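PDB 3FAW: reticulocyte binding protein, which probably hydrolyses alpha-1,6 branch linkages in pullulan and related alpha-glucans, acting as a secreted, cell-wall-anchored pullulanase of group B Streptococcus. Local coordinates for residues P219-L224 against A239-V244; S320-N325 against T395-L400; N550-P555 against E714-V719; S703-R708 against I742-D747. All coordinates share one frame; numbering follows the deposited sequence.

Interaction 1: residues P219-L224 against A239-V244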
loop_
_atom_site.group_PDB
_atom_site.type_symbol
_atom_site.label_atom_id
_atom_site.label_comp_id
_atom_site.label_asym_id
_atom_site.label_seq_id
_atom_site.Cartn_x
_atom_site.Cartn_y
_atom_site.Cartn_z
ATOM N N PRO A 219 7.624 -16.180 -10.748
ATOM C CA PRO A 219 6.777 -15.093 -10.249
ATOM C C PRO A 219 5.440 -15.548 -9.653
ATOM O O PRO A 219 4.874 -14.831 -8.840
ATOM C CB PRO A 219 6.562 -14.194 -11.480
ATOM C CG PRO A 219 6.950 -14.990 -12.645
ATOM C CD PRO A 219 7.865 -16.084 -12.199
ATOM N N TYR A 220 4.962 -16.729 -10.050
ATOM C CA TYR A 220 3.716 -17.305 -9.537
ATOM C C TYR A 220 3.938 -18.293 -8.387
ATOM O O TYR A 220 3.042 -19.064 -8.054
ATOM C CB TYR A 220 2.945 -17.985 -10.678
ATOM C CG TYR A 220 2.168 -17.010 -11.520
ATOM C CD1 TYR A 220 2.828 -16.131 -12.374
ATOM C CD2 TYR A 220 0.779 -16.945 -11.453
ATOM C CE1 TYR A 220 2.132 -15.221 -13.141
ATOM C CE2 TYR A 220 0.069 -16.033 -12.222
ATOM C CZ TYR A 220 0.756 -15.174 -13.065
ATOM O OH TYR A 220 0.087 -14.264 -13.840
ATOM N N ALA A 221 5.123 -18.256 -7.783
ATOM C CA ALA A 221 5.446 -19.080 -6.615
ATOM C C ALA A 221 4.511 -18.788 -5.434
ATOM O O ALA A 221 4.322 -17.628 -5.057
ATOM C CB ALA A 221 6.908 -18.857 -6.200
ATOM N N LYS A 222 3.938 -19.846 -4.860
ATOM C CA LYS A 222 2.980 -19.727 -3.759
ATOM C C LYS A 222 3.648 -19.765 -2.384
ATOM O O LYS A 222 3.025 -19.418 -1.381
ATOM C CB LYS A 222 1.919 -20.832 -3.854
ATOM C CG LYS A 222 1.151 -20.871 -5.184
ATOM C CD LYS A 222 0.431 -19.556 -5.487
ATOM C CE LYS A 222 -0.326 -19.618 -6.803
ATOM N NZ LYS A 222 0.587 -19.790 -7.970
ATOM N N SER A 223 4.899 -20.214 -2.337
ATOM C CA SER A 223 5.728 -20.088 -1.135
ATOM C C SER A 223 7.210 -20.153 -1.511
ATOM O O SER A 223 7.555 -20.306 -2.689
ATOM C CB SER A 223 5.380 -21.159 -0.089
ATOM O OG SER A 223 5.910 -20.819 1.190
ATOM N N LEU A 224 8.074 -20.016 -0.506
ATOM C CA LEU A 224 9.515 -19.909 -0.717
ATOM C C LEU A 224 10.310 -20.602 0.386
ATOM O O LEU A 224 9.790 -20.859 1.474
ATOM C CB LEU A 224 9.946 -18.438 -0.749
ATOM C CG LEU A 224 9.242 -17.444 -1.678
ATOM C CD1 LEU A 224 9.613 -16.022 -1.278
ATOM C CD2 LEU A 224 9.582 -17.701 -3.145
ATOM N N ALA A 239 15.369 -15.535 -3.684
ATOM C CA ALA A 239 14.851 -16.642 -2.893
ATOM C C ALA A 239 14.485 -17.773 -3.852
ATOM O O ALA A 239 14.388 -17.565 -5.068
ATOM C CB ALA A 239 13.634 -16.202 -2.083
ATOM N N LYS A 240 14.301 -18.971 -3.307
ATOM C CA LYS A 240 13.911 -20.122 -4.105
ATOM C C LYS A 240 12.422 -20.391 -3.907
ATOM O O LYS A 240 11.909 -20.288 -2.790
ATOM C CB LYS A 240 14.738 -21.350 -3.710
ATOM C CG LYS A 240 16.240 -21.175 -3.871
ATOM C CD LYS A 240 16.991 -22.445 -3.479
ATOM C CE LYS A 240 18.501 -22.241 -3.486
ATOM N NZ LYS A 240 18.970 -21.438 -2.308
ATOM N N ALA A 241 11.728 -20.724 -4.990
ATOM C CA ALA A 241 10.306 -21.072 -4.904
ATOM C C ALA A 241 10.123 -22.407 -4.181
ATOM O O ALA A 241 11.066 -23.187 -4.061
ATOM C CB ALA A 241 9.682 -21.123 -6.288
ATOM N N ALA A 242 8.913 -22.659 -3.690
ATOM C CA ALA A 242 8.616 -23.895 -2.959
ATOM C C ALA A 242 7.382 -24.571 -3.534
ATOM O O ALA A 242 6.453 -23.897 -3.990
ATOM C CB ALA A 242 8.408 -23.601 -1.476
ATOM N N PHE A 243 7.377 -25.902 -3.511
ATOM C CA PHE A 243 6.204 -26.671 -3.923
ATOM C C PHE A 243 5.262 -26.816 -2.731
ATOM O O PHE A 243 5.595 -27.487 -1.754
ATOM C CB PHE A 243 6.598 -28.054 -4.463
ATOM C CG PHE A 243 7.473 -28.007 -5.688
ATOM C CD1 PHE A 243 7.066 -27.331 -6.826
ATOM C CD2 PHE A 243 8.699 -28.659 -5.708
ATOM C CE1 PHE A 243 7.868 -27.291 -7.956
ATOM C CE2 PHE A 243 9.511 -28.619 -6.837
ATOM C CZ PHE A 243 9.093 -27.937 -7.961
ATOM N N VAL A 244 4.102 -26.162 -2.813
ATOM C CA VAL A 244 3.077 -26.230 -1.771
ATOM C C VAL A 244 1.662 -26.346 -2.348
ATOM O O VAL A 244 1.427 -26.066 -3.530
ATOM C CB VAL A 244 3.124 -24.993 -0.829
ATOM C CG1 VAL A 244 4.393 -25.003 0.012
ATOM C CG2 VAL A 244 3.000 -23.688 -1.627
HETATM O O HOH W 1 4.683 -22.790 -5.734
#

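Interaction 2: residues S320-N325 against T395-L400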
loop_
_atom_site.group_PDB
_atom_site.type_symbol
_atom_site.label_atom_id
_atom_site.label_comp_id
_atom_site.label_asym_id
_atom_site.label_seq_id
_atom_site.Cartn_x
_atom_site.Cartn_y
_atom_site.Cartn_z
ATOM N N SER A 320 6.428 -11.490 0.218
ATOM C CA SER A 320 7.878 -11.585 0.359
ATOM C C SER A 320 8.578 -10.303 -0.065
ATOM O O SER A 320 8.351 -9.803 -1.160
ATOM C CB SER A 320 8.441 -12.752 -0.458
ATOM O OG SER A 320 9.862 -12.774 -0.385
ATOM N N TYR A 321 9.411 -9.780 0.831
ATOM C CA TYR A 321 10.277 -8.638 0.528
ATOM C C TYR A 321 11.744 -9.036 0.650
ATOM O O TYR A 321 12.080 -10.005 1.335
ATOM C CB TYR A 321 9.947 -7.425 1.408
ATOM C CG TYR A 321 9.863 -7.679 2.902
ATOM C CD1 TYR A 321 10.995 -7.575 3.716
ATOM C CD2 TYR A 321 8.644 -7.978 3.509
ATOM C CE1 TYR A 321 10.919 -7.784 5.090
ATOM C CE2 TYR A 321 8.557 -8.182 4.890
ATOM C CZ TYR A 321 9.698 -8.086 5.672
ATOM O OH TYR A 321 9.619 -8.285 7.032
ATOM N N PHE A 322 12.605 -8.273 -0.018
ATOM C CA PHE A 322 13.963 -8.717 -0.346
ATOM C C PHE A 322 14.990 -8.492 0.767
ATOM O O PHE A 322 15.688 -9.426 1.173
ATOM C CB PHE A 322 14.427 -8.025 -1.640
ATOM C CG PHE A 322 15.729 -8.553 -2.192
ATOM C CD1 PHE A 322 15.736 -9.607 -3.097
ATOM C CD2 PHE A 322 16.944 -7.981 -1.821
ATOM C CE1 PHE A 322 16.936 -10.094 -3.616
ATOM C CE2 PHE A 322 18.148 -8.457 -2.334
ATOM C CZ PHE A 322 18.145 -9.514 -3.232
ATOM N N TYR A 323 15.098 -7.258 1.249
ATOM C CA TYR A 323 16.137 -6.909 2.224
ATOM C C TYR A 323 15.756 -7.364 3.632
ATOM O O TYR A 323 15.142 -6.616 4.398
ATOM C CB TYR A 323 16.416 -5.408 2.198
ATOM C CG TYR A 323 16.943 -4.917 0.871
ATOM C CD1 TYR A 323 16.166 -4.101 0.054
ATOM C CD2 TYR A 323 18.218 -5.265 0.429
ATOM C CE1 TYR A 323 16.640 -3.637 -1.166
ATOM C CE2 TYR A 323 18.705 -4.806 -0.798
ATOM C CZ TYR A 323 17.905 -3.994 -1.587
ATOM O OH TYR A 323 18.364 -3.532 -2.797
ATOM N N VAL A 324 16.125 -8.599 3.956
ATOM C CA VAL A 324 15.761 -9.216 5.230
ATOM C C VAL A 324 16.539 -10.518 5.471
ATOM O O VAL A 324 16.968 -11.184 4.524
ATOM C CB VAL A 324 14.243 -9.534 5.281
ATOM C CG1 VAL A 324 13.906 -10.701 4.356
ATOM C CG2 VAL A 324 13.789 -9.831 6.709
ATOM N N ASN A 325 16.713 -10.855 6.747
ATOM C CA ASN A 325 17.190 -12.165 7.177
ATOM C C ASN A 325 16.106 -12.780 8.041
ATOM O O ASN A 325 15.938 -12.413 9.207
ATOM C CB ASN A 325 18.498 -12.063 7.970
ATOM C CG ASN A 325 19.015 -13.425 8.442
ATOM O OD1 ASN A 325 18.465 -14.474 8.099
ATOM N ND2 ASN A 325 20.086 -13.406 9.224
ATOM N N THR A 395 9.471 -3.421 -7.897
ATOM C CA THR A 395 10.101 -4.608 -7.340
ATOM C C THR A 395 11.407 -4.185 -6.681
ATOM O O THR A 395 11.896 -3.089 -6.933
ATOM C CB THR A 395 10.398 -5.641 -8.445
ATOM O OG1 THR A 395 11.408 -5.137 -9.328
ATOM C CG2 THR A 395 9.135 -5.943 -9.251
ATOM N N ALA A 396 11.969 -5.052 -5.843
ATOM C CA ALA A 396 13.213 -4.750 -5.130
ATOM C C ALA A 396 14.407 -4.655 -6.074
ATOM O O ALA A 396 15.298 -3.834 -5.873
ATOM C CB ALA A 396 13.480 -5.810 -4.055
ATOM N N LYS A 397 14.419 -5.511 -7.095
ATOM C CA LYS A 397 15.530 -5.602 -8.035
ATOM C C LYS A 397 14.986 -5.767 -9.440
ATOM O O LYS A 397 14.156 -6.636 -9.680
ATOM C CB LYS A 397 16.421 -6.810 -7.704
ATOM C CG LYS A 397 17.106 -6.755 -6.349
ATOM C CD LYS A 397 18.144 -5.650 -6.289
ATOM C CE LYS A 397 18.968 -5.731 -5.019
ATOM N NZ LYS A 397 20.026 -4.679 -4.978
ATOM N N THR A 398 15.471 -4.946 -10.372
ATOM C CA THR A 398 15.018 -4.992 -11.764
ATOM C C THR A 398 15.185 -6.386 -12.376
ATOM O O THR A 398 14.354 -6.821 -13.170
ATOM C CB THR A 398 15.770 -3.942 -12.628
ATOM O OG1 THR A 398 15.536 -2.632 -12.097
ATOM C CG2 THR A 398 15.319 -3.988 -14.085
ATOM N N TYR A 399 16.243 -7.098 -11.986
ATOM C CA TYR A 399 16.511 -8.428 -12.532
ATOM C C TYR A 399 15.440 -9.491 -12.203
ATOM O O TYR A 399 15.294 -10.462 -12.944
ATOM C CB TYR A 399 17.925 -8.916 -12.160
ATOM C CG TYR A 399 18.213 -9.146 -10.684
ATOM C CD1 TYR A 399 17.594 -10.179 -9.976
ATOM C CD2 TYR A 399 19.148 -8.364 -10.013
ATOM C CE1 TYR A 399 17.877 -10.402 -8.633
ATOM C CE2 TYR A 399 19.444 -8.582 -8.672
ATOM C CZ TYR A 399 18.801 -9.602 -7.987
ATOM O OH TYR A 399 19.092 -9.817 -6.664
ATOM N N LEU A 400 14.694 -9.301 -11.115
ATOM C CA LEU A 400 13.659 -10.258 -10.697
ATOM C C LEU A 400 12.757 -10.704 -11.846
ATOM O O LEU A 400 12.449 -11.890 -11.980
ATOM C CB LEU A 400 12.794 -9.673 -9.565
ATOM C CG LEU A 400 13.365 -9.821 -8.155
ATOM C CD1 LEU A 400 12.699 -8.860 -7.166
ATOM C CD2 LEU A 400 13.223 -11.278 -7.689
#

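Interaction 3: residues N550-P555 against E714-V719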
loop_
_atom_site.group_PDB
_atom_site.type_symbol
_atom_site.label_atom_id
_atom_site.label_comp_id
_atom_site.label_asym_id
_atom_site.label_seq_id
_atom_site.Cartn_x
_atom_site.Cartn_y
_atom_site.Cartn_z
ATOM N N ASN A 550 -13.786 19.538 3.555
ATOM C CA ASN A 550 -13.056 18.298 3.876
ATOM C C ASN A 550 -13.886 17.372 4.771
ATOM O O ASN A 550 -14.003 16.178 4.494
ATOM C CB ASN A 550 -11.700 18.592 4.528
ATOM C CG ASN A 550 -10.587 18.793 3.513
ATOM O OD1 ASN A 550 -9.859 19.787 3.557
ATOM N ND2 ASN A 550 -10.444 17.841 2.598
ATOM N N ILE A 551 -14.485 17.938 5.818
ATOM C CA ILE A 551 -15.411 17.199 6.694
ATOM C C ILE A 551 -16.558 16.537 5.911
ATOM O O ILE A 551 -17.027 15.466 6.296
ATOM C CB ILE A 551 -15.992 18.110 7.811
ATOM C CG1 ILE A 551 -14.887 18.540 8.781
ATOM C CG2 ILE A 551 -17.077 17.393 8.599
ATOM C CD1 ILE A 551 -15.270 19.721 9.639
ATOM N N LYS A 552 -16.997 17.169 4.821
ATOM C CA LYS A 552 -18.013 16.592 3.910
ATOM C C LYS A 552 -17.449 15.612 2.863
ATOM O O LYS A 552 -18.192 15.129 2.003
ATOM C CB LYS A 552 -18.780 17.710 3.179
ATOM C CG LYS A 552 -19.726 18.518 4.061
ATOM C CD LYS A 552 -20.721 19.345 3.254
ATOM C CE LYS A 552 -20.047 20.435 2.422
ATOM N NZ LYS A 552 -21.047 21.197 1.614
ATOM N N ALA A 553 -16.150 15.313 2.942
ATOM C CA ALA A 553 -15.460 14.455 1.973
ATOM C C ALA A 553 -15.382 15.125 0.602
ATOM O O ALA A 553 -15.572 14.482 -0.433
ATOM C CB ALA A 553 -16.136 13.077 1.870
ATOM N N GLN A 554 -15.103 16.423 0.611
ATOM C CA GLN A 554 -14.933 17.198 -0.607
ATOM C C GLN A 554 -13.608 17.960 -0.544
ATOM O O GLN A 554 -13.595 19.182 -0.390
ATOM C CB GLN A 554 -16.112 18.152 -0.789
ATOM C CG GLN A 554 -17.443 17.423 -0.950
ATOM C CD GLN A 554 -18.643 18.332 -0.841
ATOM O OE1 GLN A 554 -18.429 19.628 -1.020
ATOM N NE2 GLN A 554 -19.756 17.870 -0.590
ATOM N N PRO A 555 -12.480 17.232 -0.649
ATOM C CA PRO A 555 -11.160 17.867 -0.611
ATOM C C PRO A 555 -10.949 18.898 -1.713
ATOM O O PRO A 555 -11.526 18.782 -2.786
ATOM C CB PRO A 555 -10.193 16.687 -0.792
ATOM C CG PRO A 555 -11.017 15.605 -1.398
ATOM C CD PRO A 555 -12.367 15.770 -0.803
ATOM N N GLU A 714 -26.866 14.073 -0.607
ATOM C CA GLU A 714 -27.469 14.138 0.728
ATOM C C GLU A 714 -26.534 14.767 1.762
ATOM O O GLU A 714 -27.002 15.348 2.745
ATOM C CB GLU A 714 -27.979 12.759 1.183
ATOM C CG GLU A 714 -26.925 11.742 1.591
ATOM C CD GLU A 714 -27.502 10.332 1.756
ATOM O OE1 GLU A 714 -28.744 10.166 1.683
ATOM O OE2 GLU A 714 -26.711 9.386 1.962
ATOM N N ILE A 715 -25.224 14.663 1.540
ATOM C CA ILE A 715 -24.245 15.321 2.403
ATOM C C ILE A 715 -24.398 16.848 2.362
ATOM O O ILE A 715 -24.449 17.496 3.410
ATOM C CB ILE A 715 -22.790 14.891 2.060
ATOM C CG1 ILE A 715 -22.520 13.481 2.597
ATOM C CG2 ILE A 715 -21.782 15.854 2.665
ATOM C CD1 ILE A 715 -21.285 12.822 2.021
ATOM N N ASP A 716 -24.484 17.421 1.163
ATOM C CA ASP A 716 -24.669 18.877 1.018
ATOM C C ASP A 716 -26.005 19.367 1.588
ATOM O O ASP A 716 -26.107 20.511 2.045
ATOM C CB ASP A 716 -24.562 19.307 -0.451
ATOM C CG ASP A 716 -23.139 19.255 -0.981
ATOM O OD1 ASP A 716 -22.184 19.373 -0.191
ATOM O OD2 ASP A 716 -22.975 19.104 -2.208
ATOM N N ARG A 717 -27.018 18.503 1.556
ATOM C CA ARG A 717 -28.358 18.844 2.039
ATOM C C ARG A 717 -28.562 18.608 3.529
ATOM O O ARG A 717 -29.459 19.203 4.124
ATOM C CB ARG A 717 -29.408 18.029 1.284
ATOM C CG ARG A 717 -29.600 18.457 -0.150
ATOM C CD ARG A 717 -30.294 17.375 -0.935
ATOM N NE ARG A 717 -30.674 17.832 -2.267
ATOM C CZ ARG A 717 -31.013 17.030 -3.272
ATOM N NH1 ARG A 717 -31.017 15.709 -3.112
ATOM N NH2 ARG A 717 -31.348 17.553 -4.448
ATOM N N GLU A 718 -27.759 17.725 4.121
ATOM C CA GLU A 718 -27.984 17.288 5.505
ATOM C C GLU A 718 -26.833 17.587 6.466
ATOM O O GLU A 718 -27.002 17.453 7.680
ATOM C CB GLU A 718 -28.312 15.794 5.532
ATOM C CG GLU A 718 -29.590 15.442 4.770
ATOM C CD GLU A 718 -29.693 13.974 4.388
ATOM O OE1 GLU A 718 -28.890 13.153 4.885
ATOM O OE2 GLU A 718 -30.588 13.642 3.578
ATOM N N VAL A 719 -25.674 17.976 5.930
ATOM C CA VAL A 719 -24.544 18.404 6.751
ATOM C C VAL A 719 -24.306 19.894 6.517
ATOM O O VAL A 719 -24.034 20.314 5.390
ATOM C CB VAL A 719 -23.266 17.605 6.430
ATOM C CG1 VAL A 719 -22.128 18.027 7.353
ATOM C CG2 VAL A 719 -23.530 16.105 6.554
HETATM O O HOH W 2 -23.360 21.812 3.384
HETATM O O HOH W 3 -20.601 20.759 -2.143
#

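Interaction 4: residues S703-R708 against I742-D747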
loop_
_atom_site.group_PDB
_atom_site.type_symbol
_atom_site.label_atom_id
_atom_site.label_comp_id
_atom_site.label_asym_id
_atom_site.label_seq_id
_atom_site.Cartn_x
_atom_site.Cartn_y
_atom_site.Cartn_z
ATOM N N SER A 703 -22.497 4.057 15.425
ATOM C CA SER A 703 -23.843 4.064 15.994
ATOM C C SER A 703 -24.879 4.764 15.109
ATOM O O SER A 703 -26.077 4.586 15.317
ATOM C CB SER A 703 -23.832 4.722 17.379
ATOM O OG SER A 703 -23.671 6.130 17.286
ATOM N N THR A 704 -24.429 5.560 14.140
ATOM C CA THR A 704 -25.346 6.377 13.337
ATOM C C THR A 704 -24.785 6.705 11.951
ATOM O O THR A 704 -23.619 7.088 11.817
ATOM C CB THR A 704 -25.683 7.704 14.067
ATOM O OG1 THR A 704 -26.451 8.555 13.209
ATOM C CG2 THR A 704 -24.412 8.435 14.481
ATOM N N ASP A 705 -25.632 6.583 10.929
ATOM C CA ASP A 705 -25.242 6.926 9.556
ATOM C C ASP A 705 -25.154 8.439 9.294
ATOM O O ASP A 705 -24.868 8.856 8.165
ATOM C CB ASP A 705 -26.148 6.232 8.524
ATOM C CG ASP A 705 -27.604 6.678 8.597
ATOM O OD1 ASP A 705 -27.874 7.876 8.826
ATOM O OD2 ASP A 705 -28.485 5.816 8.395
ATOM N N ALA A 706 -25.389 9.253 10.325
ATOM C CA ALA A 706 -25.126 10.694 10.253
ATOM C C ALA A 706 -23.681 10.998 9.849
ATOM O O ALA A 706 -23.420 12.010 9.204
ATOM C CB ALA A 706 -25.437 11.363 11.583
ATOM N N PHE A 707 -22.751 10.128 10.242
ATOM C CA PHE A 707 -21.331 10.309 9.929
ATOM C C PHE A 707 -20.876 9.451 8.736
ATOM O O PHE A 707 -19.692 9.437 8.397
ATOM C CB PHE A 707 -20.478 9.971 11.159
ATOM C CG PHE A 707 -20.814 10.791 12.384
ATOM C CD1 PHE A 707 -20.616 12.167 12.392
ATOM C CD2 PHE A 707 -21.312 10.183 13.533
ATOM C CE1 PHE A 707 -20.922 12.927 13.518
ATOM C CE2 PHE A 707 -21.619 10.935 14.665
ATOM C CZ PHE A 707 -21.424 12.305 14.659
ATOM N N ARG A 708 -21.822 8.753 8.101
ATOM C CA ARG A 708 -21.514 7.742 7.085
ATOM C C ARG A 708 -22.535 7.769 5.947
ATOM O O ARG A 708 -23.103 6.730 5.594
ATOM C CB ARG A 708 -21.529 6.350 7.716
ATOM C CG ARG A 708 -20.445 6.082 8.750
ATOM C CD ARG A 708 -21.001 5.281 9.901
ATOM N NE ARG A 708 -21.775 4.138 9.430
ATOM C CZ ARG A 708 -22.747 3.536 10.110
ATOM N NH1 ARG A 708 -23.099 3.947 11.321
ATOM N NH2 ARG A 708 -23.373 2.507 9.568
ATOM N N ILE A 742 -27.415 15.089 10.287
ATOM C CA ILE A 742 -28.674 14.436 10.641
ATOM C C ILE A 742 -28.657 13.040 10.032
ATOM O O ILE A 742 -28.185 12.863 8.907
ATOM C CB ILE A 742 -29.899 15.211 10.083
ATOM C CG1 ILE A 742 -29.728 16.726 10.270
ATOM C CG2 ILE A 742 -31.181 14.727 10.748
ATOM C CD1 ILE A 742 -30.849 17.559 9.672
ATOM N N ASP A 743 -29.156 12.046 10.761
ATOM C CA ASP A 743 -29.179 10.677 10.236
ATOM C C ASP A 743 -30.543 10.323 9.639
ATOM O O ASP A 743 -31.475 11.134 9.668
ATOM C CB ASP A 743 -28.713 9.663 11.296
ATOM C CG ASP A 743 -29.722 9.434 12.403
ATOM O OD1 ASP A 743 -30.827 10.013 12.368
ATOM O OD2 ASP A 743 -29.394 8.652 13.323
ATOM N N SER A 744 -30.642 9.112 9.093
ATOM C CA SER A 744 -31.855 8.640 8.417
ATOM C C SER A 744 -33.094 8.582 9.324
ATOM O O SER A 744 -34.221 8.638 8.835
ATOM C CB SER A 744 -31.604 7.264 7.788
ATOM O OG SER A 744 -31.097 6.347 8.745
ATOM N N LYS A 745 -32.881 8.467 10.632
ATOM C CA LYS A 745 -33.980 8.517 11.603
ATOM C C LYS A 745 -34.302 9.961 11.988
ATOM O O LYS A 745 -35.367 10.239 12.544
ATOM C CB LYS A 745 -33.619 7.759 12.877
ATOM C CG LYS A 745 -33.015 6.373 12.687
ATOM C CD LYS A 745 -32.565 5.760 14.021
ATOM C CE LYS A 745 -33.363 6.274 15.233
ATOM N NZ LYS A 745 -32.965 5.601 16.506
ATOM N N GLY A 746 -33.341 10.856 11.725
ATOM C CA GLY A 746 -33.445 12.295 11.988
ATOM C C GLY A 746 -33.664 12.630 13.479
ATOM O O GLY A 746 -34.229 13.685 13.789
ATOM N N ASP A 747 -33.081 11.857 14.405
ATOM C CA ASP A 747 -31.781 12.216 15.099
ATOM C C ASP A 747 -30.760 13.200 14.514
ATOM O O ASP A 747 -30.246 13.015 13.411
ATOM C CB ASP A 747 -31.075 10.952 15.616
ATOM C CG ASP A 747 -31.966 10.116 16.524
ATOM O OD1 ASP A 747 -33.155 10.468 16.695
ATOM O OD2 ASP A 747 -31.475 9.101 17.060
#

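Interaction 1: residues P219-L224 against A239-V244
Leu224 and Ala241 form a single beta bridge, and the tight half of this contact is built round it. The amide of Ala242 donates to Ser223 O, N to O 2.9 Å; the bond is bent to 132° at the hydrogen, and the donor stands above the carbonyl plane. Beside it, Leu224 CA makes a CH...O contact of 3.2 Å with Lys240 O. Small side chains suit the close approach of the backbones. Ala221 CB meets Ala241 CB at 3.6 Å, while the two methyls of Leu224 divide, CD1 going to Ala239 CB and CD2 lying 3.9 Å from Ala241 CA. Ser223 OG takes no part across the contact and is bound to Pro365 O instead.

The other end is looser and partly exposed at Lys222. Val244 CG2 rests against both Lys222 CB and Ser223 CB, at 3.8 Å from each, but the backbones have separated. A water fills in, accepting from Lys222 N and donating to Ala242 O at 2.7 Å. Lys222 itself bends at chi2 (-58°), bringing CD round, and its NZ bonds to Tyr220 O of its own segment.

Strand 241-242 also pairs with strand 202-209 of the carbohydrate-binding-module-like sheet. One direct backbone bond and a run of methyl contacts make the join, so its polar chemistry is all main-chain, with water bridging Lys222 N and Ala242 O.

Interaction 2: residues S320-N325 against T395-L400
Phe322 packs on Ala396 and Lys397, joining two loops that follow successive strands, 312-315 and 385-390, of the TIM barrel. Its CB touches Ala396 CB at 3.4 Å. CG is anti to the backbone N (chi1 -171°), and Lys397 CG sits over the centre of one face of the ring, 4.3 Å from the centroid, in a CH-pi contact. Phe322 and Lys397 cross at about a right angle, and Lys397 CE passes 3.9 Å from Phe322 CE2. At the far corner of the ring, Tyr399 OH approaches Phe322 CZ to 3.6 Å. The lysine's charged end goes to the exposed Tyr323, where NZ donates to the phenol oxygen.

Outside this first shell, Tyr323 CD2 lies in plane at the edge of the Phe322 ring. Tyr323 is the centre of an inverse gamma turn, which bends the chain sharply at this residue, and its carbonyl accepts from Asn343 ND2. The Trp227 ring also meets that of Phe322, with planes at about 60°, and its NE1 binds the Phe322 carbonyl. Tyr399 OH is held by Lys237 O. The Lys397 carbonyl accepts from Leu400 N, and Lys397 CB lies over one face of the Tyr399 ring, toward its rim. The Tyr323 side chain is about 6 Å from a bound calcium ion, while its OH is 3.0 Å from Lys397 NZ.

Interaction 3: residues N550-P555 against E714-V719
Lys552 lays its whole chain against the last turn of helix 712-718. CB starts on Ile715 CG2, 3.6 Å away. CG keeps to the same methyl and also comes within 4.1 Å of Val719 CG1. CD still touches Ile715 CG2 but now has Asp716 OD1 beside it, and the bend at chi3 (-65°) brings CE to 3.5 Å from that oxygen. NZ finishes in a salt bridge with Asp716 OD1 at 2.8 Å, and it also donates to a water that in turn bonds to Val719 O.

Gln554 takes the same oxygen from the other direction. Its NE2 donates to Asp716 OD1 at 2.9 Å along a nearly straight bond of 169°, with the acceptor in the amide plane. The amide and carboxylate planes are nearly perpendicular. Lysine uses the anti side of OD1 and glutamine the syn side, each tilted out of the carboxylate plane and arriving from opposite faces, so one oxygen is gripped twice. OD2 has a separate partner in Lys712, a second positive charge that would be expected to keep Asp716 ionised.

Both donors flank Ala553, whose positive phi (67°) turns the chain out of helix 544-551. This is a Schellman C-cap on a helix of the barrel domain, docked against the short helix that leads into the C-terminal beta-sheet domain.

Interaction 4: residues S703-R708 against I742-D747
Two aspartates, Asp705 and Asp743, come close across this contact, OD1 of the first 4.8 Å from OD2 of the second, their carboxylate planes 70° apart, and each accepts hydrogen bonds from neutral groups of the opposing segment. Asp705 works as a pincer on Ser744: OD1 accepts the backbone N at 3.0 Å and OD2 the hydroxyl OG at 2.7 Å, both on syn lone pairs. Asp743 OD2 accepts from Thr704 OG1 at 2.9 Å, on its anti side. With five hydrogen-bonding partners round the pair, counting the weak bonds from Lys745 N and Gly746 N to Asp743 OD1, the repulsion is probably eased.

Thr704 OG1 has a second role, accepting from Ala706 N in an ST turn that leads into the 3-10 turn 705-707. Ala706 CB then packs on Asp743 CB at 3.7 Å. Further back, Ala706 O accepts from Thr741 OG1 of strand 736-742 and from Gln612 NE2, just before barrel strand 614-618.

On the hairpin side, Asp743 N bonds to Asp747 O and Gly746 N to Asp743 O. With Gly746 at positive phi, this is the type I turn plus G1 bulge of a beta hairpin, joining strands 736-742 and 748-754 of the C-terminal sheet.

In the fold
The four contacts fall into two pairs on opposite sides of the chain's centre. Interactions 1 and 2 have centres 14 Å apart and touch where Leu224 CD1 lies 3.4 Å from Ser320 OG, which brings the loop before strand 241-242 against a barrel loop. Interactions 3 and 4 sit 13 Å apart, alternate along the chain, and meet at Glu718 O and Ile742 CG1, 3.8 Å apart; together they fasten the C-terminal domain to the barrel. Between the pairs, centres are 43 to 49 Å apart. Calcium ions lie near three of the contacts, about 8 Å from the Ala242 side chain in interaction 1 and about 11 Å from that of Gln554 in interaction 3, besides the one close to interaction 2.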